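Sulfur oxidation protein soxB (Thermus thermophilus, PDB 2WDD) hydrolyses the sulfur-sulfur bond of cysteine S-thiosulfonate in the Sox sulfur oxidation pathway, using an active site with manganese ions. Local coordinates at residues P49-A54 with N554-E559; H44-P49 with Y372-L377; A69-Y74 with Y84-V89. All blocks are in the same frame, centred on the assembly; numbering follows the deposited sequence. Where two conformers were deposited one is given.

Contact 1. Residues P49-A54 with N554-E559; sequences PPNLIA and NYRLPE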
loop_
_atom_site.group_PDB
_atom_site.type_symbol
_atom_site.label_atom_id
_atom_site.label_comp_id
_atom_site.label_asym_id
_atom_site.label_seq_id
_atom_site.Cartn_x
_atom_site.Cartn_y
_atom_site.Cartn_z
ATOM N N PRO A 49 5.042 -6.299 -7.505
ATOM C CA PRO A 49 5.440 -7.629 -7.041
ATOM C C PRO A 49 5.707 -8.610 -8.159
ATOM O O PRO A 49 4.963 -8.661 -9.139
ATOM C CB PRO A 49 4.220 -8.117 -6.252
ATOM C CG PRO A 49 3.069 -7.274 -6.725
ATOM C CD PRO A 49 3.693 -5.924 -7.046
ATOM N N PRO A 50 6.704 -9.472 -7.980
ATOM C CA PRO A 50 6.923 -10.511 -8.989
ATOM C C PRO A 50 5.844 -11.605 -8.888
ATOM O O PRO A 50 5.596 -12.320 -9.865
ATOM C CB PRO A 50 8.311 -11.075 -8.645
ATOM C CG PRO A 50 8.928 -10.111 -7.697
ATOM C CD PRO A 50 7.829 -9.325 -7.042
ATOM N N ASN A 51 5.202 -11.739 -7.721
ATOM C CA ASN A 51 4.153 -12.753 -7.566
ATOM C C ASN A 51 3.001 -12.220 -6.749
ATOM O O ASN A 51 3.213 -11.519 -5.746
ATOM C CB ASN A 51 4.662 -14.006 -6.844
ATOM C CG ASN A 51 5.867 -14.615 -7.517
ATOM O OD1 ASN A 51 5.739 -15.474 -8.397
ATOM N ND2 ASN A 51 7.052 -14.173 -7.106
ATOM N N LEU A 52 1.796 -12.573 -7.193
ATOM C CA LEU A 52 0.553 -12.302 -6.465
ATOM C C LEU A 52 -0.199 -13.630 -6.544
ATOM O O LEU A 52 -1.065 -13.833 -7.397
ATOM C CB LEU A 52 -0.249 -11.161 -7.080
ATOM C CG LEU A 52 0.302 -9.752 -6.828
ATOM C CD1 LEU A 52 -0.494 -8.733 -7.656
ATOM C CD2 LEU A 52 0.193 -9.424 -5.331
ATOM N N ILE A 53 0.218 -14.559 -5.695
ATOM C CA ILE A 53 -0.317 -15.909 -5.696
ATOM C C ILE A 53 -1.740 -15.968 -5.178
ATOM O O ILE A 53 -2.081 -15.344 -4.175
ATOM C CB ILE A 53 0.615 -16.841 -4.918
ATOM C CG1 ILE A 53 1.985 -16.870 -5.588
ATOM C CG2 ILE A 53 0.010 -18.235 -4.760
ATOM C CD1 ILE A 53 3.101 -17.385 -4.686
ATOM N N ALA A 54 -2.567 -16.754 -5.859
ATOM C CA ALA A 54 -3.959 -16.895 -5.479
ATOM C C ALA A 54 -4.387 -18.331 -5.671
ATOM O O ALA A 54 -3.796 -19.053 -6.461
ATOM C CB ALA A 54 -4.818 -16.006 -6.338
ATOM N N ASN A 554 4.398 -21.323 -10.952
ATOM C CA ASN A 554 5.783 -21.001 -11.234
ATOM C C ASN A 554 6.097 -19.781 -10.372
ATOM O O ASN A 554 5.432 -18.754 -10.483
ATOM C CB ASN A 554 5.939 -20.624 -12.700
ATOM C CG ASN A 554 5.989 -21.839 -13.588
ATOM O OD1 ASN A 554 6.485 -22.890 -13.174
ATOM N ND2 ASN A 554 5.397 -21.738 -14.772
ATOM N N TYR A 555 7.094 -19.897 -9.511
ATOM C CA TYR A 555 7.472 -18.789 -8.651
ATOM C C TYR A 555 8.440 -17.904 -9.430
ATOM O O TYR A 555 9.462 -18.381 -9.921
ATOM C CB TYR A 555 8.102 -19.288 -7.351
ATOM C CG TYR A 555 8.374 -18.150 -6.420
ATOM C CD1 TYR A 555 7.332 -17.558 -5.711
ATOM C CD2 TYR A 555 9.604 -17.509 -6.429
ATOM C CE1 TYR A 555 7.553 -16.425 -4.925
ATOM C CE2 TYR A 555 9.836 -16.378 -5.651
ATOM C CZ TYR A 555 8.793 -15.835 -4.912
ATOM O OH TYR A 555 8.992 -14.686 -4.174
ATOM N N ARG A 556 8.088 -16.633 -9.598
ATOM C CA ARG A 556 8.896 -15.743 -10.433
ATOM C C ARG A 556 9.822 -14.820 -9.666
ATOM O O ARG A 556 9.502 -14.378 -8.569
ATOM C CB ARG A 556 8.002 -14.900 -11.352
ATOM C CG ARG A 556 7.072 -15.723 -12.238
ATOM C CD ARG A 556 7.884 -16.505 -13.266
ATOM N NE ARG A 556 8.707 -15.609 -14.069
ATOM C CZ ARG A 556 8.260 -14.932 -15.123
ATOM N NH1 ARG A 556 7.001 -15.079 -15.526
ATOM N NH2 ARG A 556 9.069 -14.111 -15.782
ATOM N N LEU A 557 10.928 -14.458 -10.311
ATOM C CA LEU A 557 11.875 -13.512 -9.751
ATOM C C LEU A 557 12.217 -12.448 -10.781
ATOM O O LEU A 557 12.279 -12.710 -11.986
ATOM C CB LEU A 557 13.168 -14.208 -9.349
ATOM C CG LEU A 557 13.096 -15.137 -8.139
ATOM C CD1 LEU A 557 14.415 -15.906 -8.035
ATOM C CD2 LEU A 557 12.841 -14.342 -6.858
ATOM N N PRO A 558 12.523 -11.245 -10.308
ATOM C CA PRO A 558 12.922 -10.203 -11.255
ATOM C C PRO A 558 14.413 -10.312 -11.552
ATOM O O PRO A 558 15.122 -11.099 -10.931
ATOM C CB PRO A 558 12.701 -8.919 -10.445
ATOM C CG PRO A 558 13.038 -9.352 -9.032
ATOM C CD PRO A 558 12.470 -10.751 -8.917
ATOM N N GLU A 559 14.886 -9.493 -12.488
ATOM C CA GLU A 559 16.311 -9.410 -12.801
ATOM C C GLU A 559 16.868 -8.407 -11.797
ATOM O O GLU A 559 16.395 -7.272 -11.722
ATOM C CB GLU A 559 16.518 -8.885 -14.224
ATOM C CG GLU A 559 17.949 -8.475 -14.527
ATOM C CD GLU A 559 18.920 -9.631 -14.414
ATOM O OE1 GLU A 559 18.708 -10.652 -15.104
ATOM O OE2 GLU A 559 19.890 -9.522 -13.635
HETATM O O HOH W 1 3.960 -17.669 -8.373
#
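N51 carries this contact, its amide binding the backbone of R556 at both ends while lying over the ring of Y555. It joins the loop between strand 29-34 and helix 67-74 to the loop after strand 548-550, near the end of the chain and away from the metal site. The two loops run roughly antiparallel, and their CA atoms come nearest at P50 and R556. Along the N51 side chain, CB points toward 554-559, and the first torsion sets CG beside the backbone N (chi1 -55°), anti to the carbonyl carbon. CG comes to rest 3.6 Å from Y555 CE1. OD1 then accepts from the backbone N of R556 at 2.9 Å, an almost straight bond (175°) that uses a lone pair in the carbonyl plane. A water donates to the same OD1 and to N554 O. ND2 gives one bond to R556 O, 2.9 Å away and slightly tilted from the amide plane, and another to the carboxylate of D375. It also sits 3.1 Å above the Y555 ring plane, displaced toward the rim, with amide and ring only 17° from parallel. Y555 CG is anti to its backbone N, and the ring presents one face to the N51 amide; its OH bonds to D375 as well. At the ring edge, I53 CD1 lies 4.4 Å from Y555 CD1. Farther along, P50 CG meets P558 CD at 3.8 Å. The R556 side chain turns away to form a salt bridge with E68. With both N-H groups of N51 given to acceptors and its oxygen receiving two donors, the amide is fixed against a flip, and the carboxylate of D375 would probably polarise the N-H bond that points to it.

Contact 2. Residues H44-P49 with Y372-L377; sequences HYFMEP and YKRDTL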
loop_
_atom_site.group_PDB
_atom_site.type_symbol
_atom_site.label_atom_id
_atom_site.label_comp_id
_atom_site.label_asym_id
_atom_site.label_seq_id
_atom_site.Cartn_x
_atom_site.Cartn_y
_atom_site.Cartn_z
ATOM N N HIS A 44 11.447 8.272 -6.069
ATOM C CA HIS A 44 12.100 7.043 -5.648
ATOM C C HIS A 44 11.715 5.942 -6.628
ATOM O O HIS A 44 11.092 6.219 -7.655
ATOM C CB HIS A 44 11.715 6.687 -4.195
ATOM C CG HIS A 44 10.271 6.340 -4.005
ATOM N ND1 HIS A 44 9.861 5.126 -3.494
ATOM C CD2 HIS A 44 9.141 7.049 -4.238
ATOM C CE1 HIS A 44 8.541 5.094 -3.441
ATOM N NE2 HIS A 44 8.077 6.237 -3.915
ATOM N N TYR A 45 12.054 4.700 -6.325
ATOM C CA TYR A 45 11.689 3.612 -7.224
ATOM C C TYR A 45 10.750 2.686 -6.495
ATOM O O TYR A 45 10.870 2.509 -5.291
ATOM C CB TYR A 45 12.932 2.876 -7.698
ATOM C CG TYR A 45 13.901 3.796 -8.397
ATOM C CD1 TYR A 45 13.766 4.081 -9.754
ATOM C CD2 TYR A 45 14.903 4.442 -7.681
ATOM C CE1 TYR A 45 14.642 4.958 -10.390
ATOM C CE2 TYR A 45 15.784 5.319 -8.310
ATOM C CZ TYR A 45 15.661 5.548 -9.666
ATOM O OH TYR A 45 16.533 6.421 -10.286
ATOM N N PHE A 46 9.793 2.112 -7.222
ATOM C CA PHE A 46 8.814 1.218 -6.604
ATOM C C PHE A 46 8.379 0.159 -7.613
ATOM O O PHE A 46 7.548 0.422 -8.490
ATOM C CB PHE A 46 7.598 2.022 -6.122
ATOM C CG PHE A 46 6.653 1.240 -5.239
ATOM C CD1 PHE A 46 6.780 1.268 -3.854
ATOM C CD2 PHE A 46 5.622 0.496 -5.794
ATOM C CE1 PHE A 46 5.905 0.561 -3.047
ATOM C CE2 PHE A 46 4.750 -0.227 -4.993
ATOM C CZ PHE A 46 4.893 -0.192 -3.615
ATOM N N MET A 47 8.958 -1.034 -7.485
ATOM C CA MET A 47 8.651 -2.137 -8.380
ATOM C C MET A 47 7.421 -2.905 -7.920
ATOM O O MET A 47 7.259 -3.183 -6.730
ATOM C CB MET A 47 9.842 -3.096 -8.432
ATOM C CG MET A 47 9.687 -4.201 -9.464
ATOM S SD MET A 47 11.072 -5.355 -9.412
ATOM C CE MET A 47 10.453 -6.461 -8.152
ATOM N N GLU A 48 6.585 -3.300 -8.879
ATOM C CA GLU A 48 5.437 -4.133 -8.563
ATOM C C GLU A 48 5.907 -5.533 -8.182
ATOM O O GLU A 48 7.029 -5.941 -8.490
ATOM C CB GLU A 48 4.462 -4.195 -9.744
ATOM C CG GLU A 48 3.845 -2.834 -10.047
ATOM C CD GLU A 48 2.998 -2.307 -8.895
ATOM O OE1 GLU A 48 2.161 -3.064 -8.361
ATOM O OE2 GLU A 48 3.205 -1.148 -8.488
ATOM N N PRO A 49 5.042 -6.299 -7.505
ATOM C CA PRO A 49 5.440 -7.629 -7.041
ATOM C C PRO A 49 5.707 -8.610 -8.159
ATOM O O PRO A 49 4.963 -8.661 -9.139
ATOM C CB PRO A 49 4.220 -8.117 -6.252
ATOM C CG PRO A 49 3.069 -7.274 -6.725
ATOM C CD PRO A 49 3.693 -5.924 -7.046
ATOM N N TYR A 372 13.949 -5.206 -3.390
ATOM C CA TYR A 372 12.520 -4.948 -3.573
ATOM C C TYR A 372 11.779 -5.542 -2.380
ATOM O O TYR A 372 12.290 -6.437 -1.701
ATOM C CB TYR A 372 11.995 -5.542 -4.893
ATOM C CG TYR A 372 12.154 -7.044 -5.012
ATOM C CD1 TYR A 372 11.118 -7.902 -4.653
ATOM C CD2 TYR A 372 13.339 -7.609 -5.478
ATOM C CE1 TYR A 372 11.239 -9.278 -4.803
ATOM C CE2 TYR A 372 13.478 -8.975 -5.606
ATOM C CZ TYR A 372 12.437 -9.814 -5.238
ATOM O OH TYR A 372 12.561 -11.178 -5.373
ATOM N N LYS A 373 10.578 -5.032 -2.139
ATOM C CA LYS A 373 9.781 -5.429 -0.990
ATOM C C LYS A 373 8.523 -6.233 -1.288
ATOM O O LYS A 373 8.196 -7.175 -0.569
ATOM C CB LYS A 373 9.353 -4.166 -0.224
ATOM C CG LYS A 373 8.281 -4.412 0.841
ATOM C CD LYS A 373 8.916 -5.001 2.099
ATOM C CE LYS A 373 7.872 -5.411 3.145
ATOM N NZ LYS A 373 8.531 -5.614 4.475
ATOM N N ARG A 374 7.781 -5.844 -2.319
ATOM C CA ARG A 374 6.503 -6.485 -2.600
ATOM C C ARG A 374 6.566 -7.855 -3.253
ATOM O O ARG A 374 7.303 -8.056 -4.217
ATOM C CB ARG A 374 5.595 -5.551 -3.399
ATOM C CG ARG A 374 5.188 -4.290 -2.649
ATOM C CD ARG A 374 3.696 -4.034 -2.784
ATOM N NE ARG A 374 2.918 -5.252 -2.574
ATOM C CZ ARG A 374 1.850 -5.590 -3.291
ATOM N NH1 ARG A 374 1.205 -6.716 -3.026
ATOM N NH2 ARG A 374 1.410 -4.793 -4.254
ATOM N N ASP A 375 5.769 -8.781 -2.717
ATOM C CA ASP A 375 5.661 -10.143 -3.232
ATOM C C ASP A 375 4.748 -10.919 -2.290
ATOM O O ASP A 375 4.692 -10.623 -1.102
ATOM C CB ASP A 375 7.025 -10.844 -3.278
ATOM C CG ASP A 375 6.954 -12.201 -3.974
ATOM O OD1 ASP A 375 6.735 -12.187 -5.200
ATOM O OD2 ASP A 375 7.027 -13.268 -3.308
ATOM N N THR A 376 4.091 -11.962 -2.778
ATOM C CA THR A 376 3.277 -12.745 -1.843
ATOM C C THR A 376 4.131 -13.355 -0.728
ATOM O O THR A 376 3.701 -13.418 0.429
ATOM C CB THR A 376 2.556 -13.882 -2.584
ATOM O OG1 THR A 376 1.739 -13.329 -3.618
ATOM C CG2 THR A 376 1.679 -14.700 -1.612
ATOM N N LEU A 377 5.302 -13.872 -1.092
ATOM C CA LEU A 377 6.082 -14.696 -0.188
ATOM C C LEU A 377 7.480 -14.294 0.219
ATOM O O LEU A 377 7.946 -14.702 1.293
ATOM C CB LEU A 377 6.197 -16.106 -0.793
ATOM C CG LEU A 377 4.870 -16.777 -1.160
ATOM C CD1 LEU A 377 5.154 -18.068 -1.924
ATOM C CD2 LEU A 377 4.057 -17.064 0.105
HETATM O O HOH W 2 8.516 -5.611 -5.369
#
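M47 and P49, in the loop that follows strand 29-34 of the metal-binding half, pack on Y372 and R374, which belong to the 5'-nucleotidase C-terminal domain or its edge, so this buried contact probably lies at the seam between the two domains. No direct hydrogen bond crosses it. A bend at the last torsion of M47 (chi3 87°) swings CE over one face of the Y372 ring, 4.0 Å from the ring centroid, in a CH-pi contact. M47 SD lies 5.4 Å from the Y372 ring centroid, oblique to it, and adds a Met-aromatic contact. P49 and R374 lie side by side, pointing the same way. R374 was deposited in two conformers; in one of them P49 CG sits 3.8 Å above the guanidinium plane, toward its rim. On the backbone, P49 CA approaches R374 O at 3.4 Å as a CA-H...O contact. An alanine in place of P49 would lose CG and CD and would probably leave a gap against the guanidinium, whose salt bridge from NH1 to D465 would remain. E48 OE1 stays 4.5 Å from R374 NH2, beyond a salt bridge. M47 also rests on F91 of helix 91-98, and E48 pairs with K310. From the second segment, Y372 bonds through its backbone to W381 of helix 380-392, and L377 packs against strands 472-476 and 548-550.

Contact 3. Residues A69-Y74 with Y84-V89; sequences AILRYY and YLLSYV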
loop_
_atom_site.group_PDB
_atom_site.type_symbol
_atom_site.label_atom_id
_atom_site.label_comp_id
_atom_site.label_asym_id
_atom_site.label_seq_id
_atom_site.Cartn_x
_atom_site.Cartn_y
_atom_site.Cartn_z
ATOM N N ALA A 69 1.854 -11.294 -17.715
ATOM C CA ALA A 69 0.403 -11.446 -17.731
ATOM C C ALA A 69 -0.338 -10.127 -17.557
ATOM O O ALA A 69 -1.347 -9.899 -18.207
ATOM C CB ALA A 69 -0.045 -12.458 -16.672
ATOM N N ILE A 70 0.135 -9.269 -16.656
ATOM C CA ILE A 70 -0.550 -7.997 -16.461
ATOM C C ILE A 70 -0.415 -7.109 -17.693
ATOM O O ILE A 70 -1.341 -6.384 -18.047
ATOM C CB ILE A 70 -0.120 -7.293 -15.162
ATOM C CG1 ILE A 70 -1.149 -6.218 -14.788
ATOM C CG2 ILE A 70 1.274 -6.728 -15.275
ATOM C CD1 ILE A 70 -0.907 -5.602 -13.395
ATOM N N LEU A 71 0.737 -7.163 -18.350
ATOM C CA LEU A 71 0.918 -6.382 -19.571
ATOM C C LEU A 71 -0.070 -6.856 -20.640
ATOM O O LEU A 71 -0.743 -6.047 -21.267
ATOM C CB LEU A 71 2.365 -6.454 -20.070
ATOM C CG LEU A 71 3.437 -5.959 -19.087
ATOM C CD1 LEU A 71 4.808 -6.120 -19.696
ATOM C CD2 LEU A 71 3.194 -4.509 -18.673
ATOM N N ARG A 72 -0.201 -8.169 -20.798
ATOM C CA ARG A 72 -1.118 -8.715 -21.793
ATOM C C ARG A 72 -2.569 -8.391 -21.462
ATOM O O ARG A 72 -3.361 -8.039 -22.344
ATOM C CB ARG A 72 -0.935 -10.228 -21.899
ATOM C CG ARG A 72 0.399 -10.628 -22.501
ATOM C CD ARG A 72 0.409 -12.114 -22.832
ATOM N NE ARG A 72 0.387 -12.968 -21.644
ATOM C CZ ARG A 72 1.476 -13.476 -21.065
ATOM N NH1 ARG A 72 2.675 -13.186 -21.547
ATOM N NH2 ARG A 72 1.362 -14.286 -20.012
ATOM N N TYR A 73 -2.926 -8.533 -20.186
ATOM C CA TYR A 73 -4.301 -8.294 -19.760
ATOM C C TYR A 73 -4.801 -6.911 -20.153
ATOM O O TYR A 73 -5.931 -6.752 -20.608
ATOM C CB TYR A 73 -4.415 -8.483 -18.245
ATOM C CG TYR A 73 -5.822 -8.388 -17.704
ATOM C CD1 TYR A 73 -6.577 -9.540 -17.463
ATOM C CD2 TYR A 73 -6.384 -7.161 -17.381
ATOM C CE1 TYR A 73 -7.858 -9.456 -16.939
ATOM C CE2 TYR A 73 -7.658 -7.076 -16.861
ATOM C CZ TYR A 73 -8.396 -8.217 -16.661
ATOM O OH TYR A 73 -9.667 -8.125 -16.119
ATOM N N TYR A 74 -3.944 -5.912 -19.975
ATOM C CA TYR A 74 -4.298 -4.532 -20.265
ATOM C C TYR A 74 -3.847 -4.047 -21.641
ATOM O O TYR A 74 -4.055 -2.890 -21.984
ATOM C CB TYR A 74 -3.749 -3.621 -19.161
ATOM C CG TYR A 74 -4.472 -3.828 -17.854
ATOM C CD1 TYR A 74 -5.797 -3.417 -17.706
ATOM C CD2 TYR A 74 -3.864 -4.472 -16.786
ATOM C CE1 TYR A 74 -6.478 -3.612 -16.528
ATOM C CE2 TYR A 74 -4.549 -4.695 -15.599
ATOM C CZ TYR A 74 -5.860 -4.260 -15.479
ATOM O OH TYR A 74 -6.541 -4.462 -14.299
ATOM N N TYR A 84 6.598 0.086 -17.304
ATOM C CA TYR A 84 7.543 0.329 -16.205
ATOM C C TYR A 84 6.801 0.423 -14.862
ATOM O O TYR A 84 7.242 -0.143 -13.861
ATOM C CB TYR A 84 8.306 1.630 -16.489
ATOM C CG TYR A 84 9.098 2.216 -15.336
ATOM C CD1 TYR A 84 9.905 1.420 -14.524
ATOM C CD2 TYR A 84 9.099 3.586 -15.110
ATOM C CE1 TYR A 84 10.673 1.979 -13.493
ATOM C CE2 TYR A 84 9.823 4.143 -14.076
ATOM C CZ TYR A 84 10.626 3.349 -13.278
ATOM O OH TYR A 84 11.377 3.925 -12.257
ATOM N N LEU A 85 5.672 1.120 -14.840
ATOM C CA LEU A 85 4.896 1.241 -13.606
ATOM C C LEU A 85 4.187 -0.067 -13.244
ATOM O O LEU A 85 4.064 -0.444 -12.077
ATOM C CB LEU A 85 3.812 2.312 -13.776
ATOM C CG LEU A 85 4.180 3.741 -13.350
ATOM C CD1 LEU A 85 5.375 4.271 -14.118
ATOM C CD2 LEU A 85 2.967 4.658 -13.513
ATOM N N LEU A 86 3.661 -0.719 -14.274
ATOM C CA LEU A 86 2.742 -1.831 -14.124
ATOM C C LEU A 86 3.288 -3.189 -13.735
ATOM O O LEU A 86 2.576 -3.993 -13.122
ATOM C CB LEU A 86 1.952 -1.957 -15.437
ATOM C CG LEU A 86 0.664 -2.775 -15.489
ATOM C CD1 LEU A 86 -0.364 -2.214 -14.507
ATOM C CD2 LEU A 86 0.090 -2.714 -16.924
ATOM N N SER A 87 4.524 -3.480 -14.118
ATOM C CA SER A 87 5.061 -4.817 -13.929
ATOM C C SER A 87 6.537 -4.819 -13.510
ATOM O O SER A 87 7.259 -3.848 -13.752
ATOM C CB SER A 87 4.932 -5.523 -15.290
ATOM O OG SER A 87 5.543 -6.799 -15.327
ATOM N N TYR A 88 6.999 -5.936 -12.946
ATOM C CA TYR A 88 8.415 -6.086 -12.589
ATOM C C TYR A 88 9.252 -6.390 -13.842
ATOM O O TYR A 88 10.475 -6.326 -13.792
ATOM C CB TYR A 88 8.624 -7.232 -11.573
ATOM C CG TYR A 88 8.372 -8.629 -12.121
ATOM C CD1 TYR A 88 9.395 -9.392 -12.682
ATOM C CD2 TYR A 88 7.109 -9.183 -12.055
ATOM C CE1 TYR A 88 9.127 -10.671 -13.205
ATOM C CE2 TYR A 88 6.845 -10.438 -12.544
ATOM C CZ TYR A 88 7.842 -11.169 -13.118
ATOM O OH TYR A 88 7.529 -12.431 -13.578
ATOM N N VAL A 89 8.608 -6.784 -14.940
ATOM C CA VAL A 89 9.352 -7.132 -16.157
ATOM C C VAL A 89 10.227 -5.953 -16.601
ATOM O O VAL A 89 9.757 -4.822 -16.649
ATOM C CB VAL A 89 8.397 -7.621 -17.274
ATOM C CG1 VAL A 89 9.139 -7.790 -18.603
ATOM C CG2 VAL A 89 7.747 -8.942 -16.857
#
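I70 and L86 meet through matching first torsions: I70 CG1 and L86 CG each stand anti to their own backbone N (chi1 -163° and -164°), on CB atoms that both point toward the other segment. The two side chains cross at a slant, with I70 CD1 3.6 Å from L86 CD1. L86 also meets L71 and Y74. L71 slides past it in the opposite sense, putting L71 CD2 4.0 Å from L86 CD2, and the same methyl of L86 approaches Y74 CD2 at 4.3 Å. S87 CB lies 3.9 Å from both I70 CG2 and L71 CD2. The OG of S87 plays no part in the apolar packing: anti to the backbone N, it accepts from V89 N at 3.1 Å in an ST turn and bonds to G67 O near the start of the first helix. S87 is the residue at which the chain leaves helical geometry, so the turn lies just beyond the helix end. The contact thus joins two short helices, 67-74 and 81-86, that follow one another closely in the chain, by apolar side-chain packing without a hydrogen bond between the two segments. Y84, whose CB points away from helix 67-74, packs on L94 and A95 of helix 91-98, and past the end of helix 81-86 Y88 and V89 touch E68 of helix 67-74.

Overall arrangement
Contacts 1 and 2 share P49, their segments alternate along the chain, and their centres lie about 10 Å apart. D375 of contact 2 joins them by probable hydrogen bonds, OD2 to Y555 OH at 2.6 Å and OD1 to N51 ND2 at 2.8 Å. Contact 3 is nested inside the chain loops closed by both, its centre about 12 Å from that of contact 1 and 13 Å from that of contact 2; Y88 packs on P50, P558 and R556. In contact 2 the F46 side chain is about 8 Å from a manganese ion and that of R374 about 4 Å from the side chain of the metal ligand H288, against about 11 Å for I70 in contact 3.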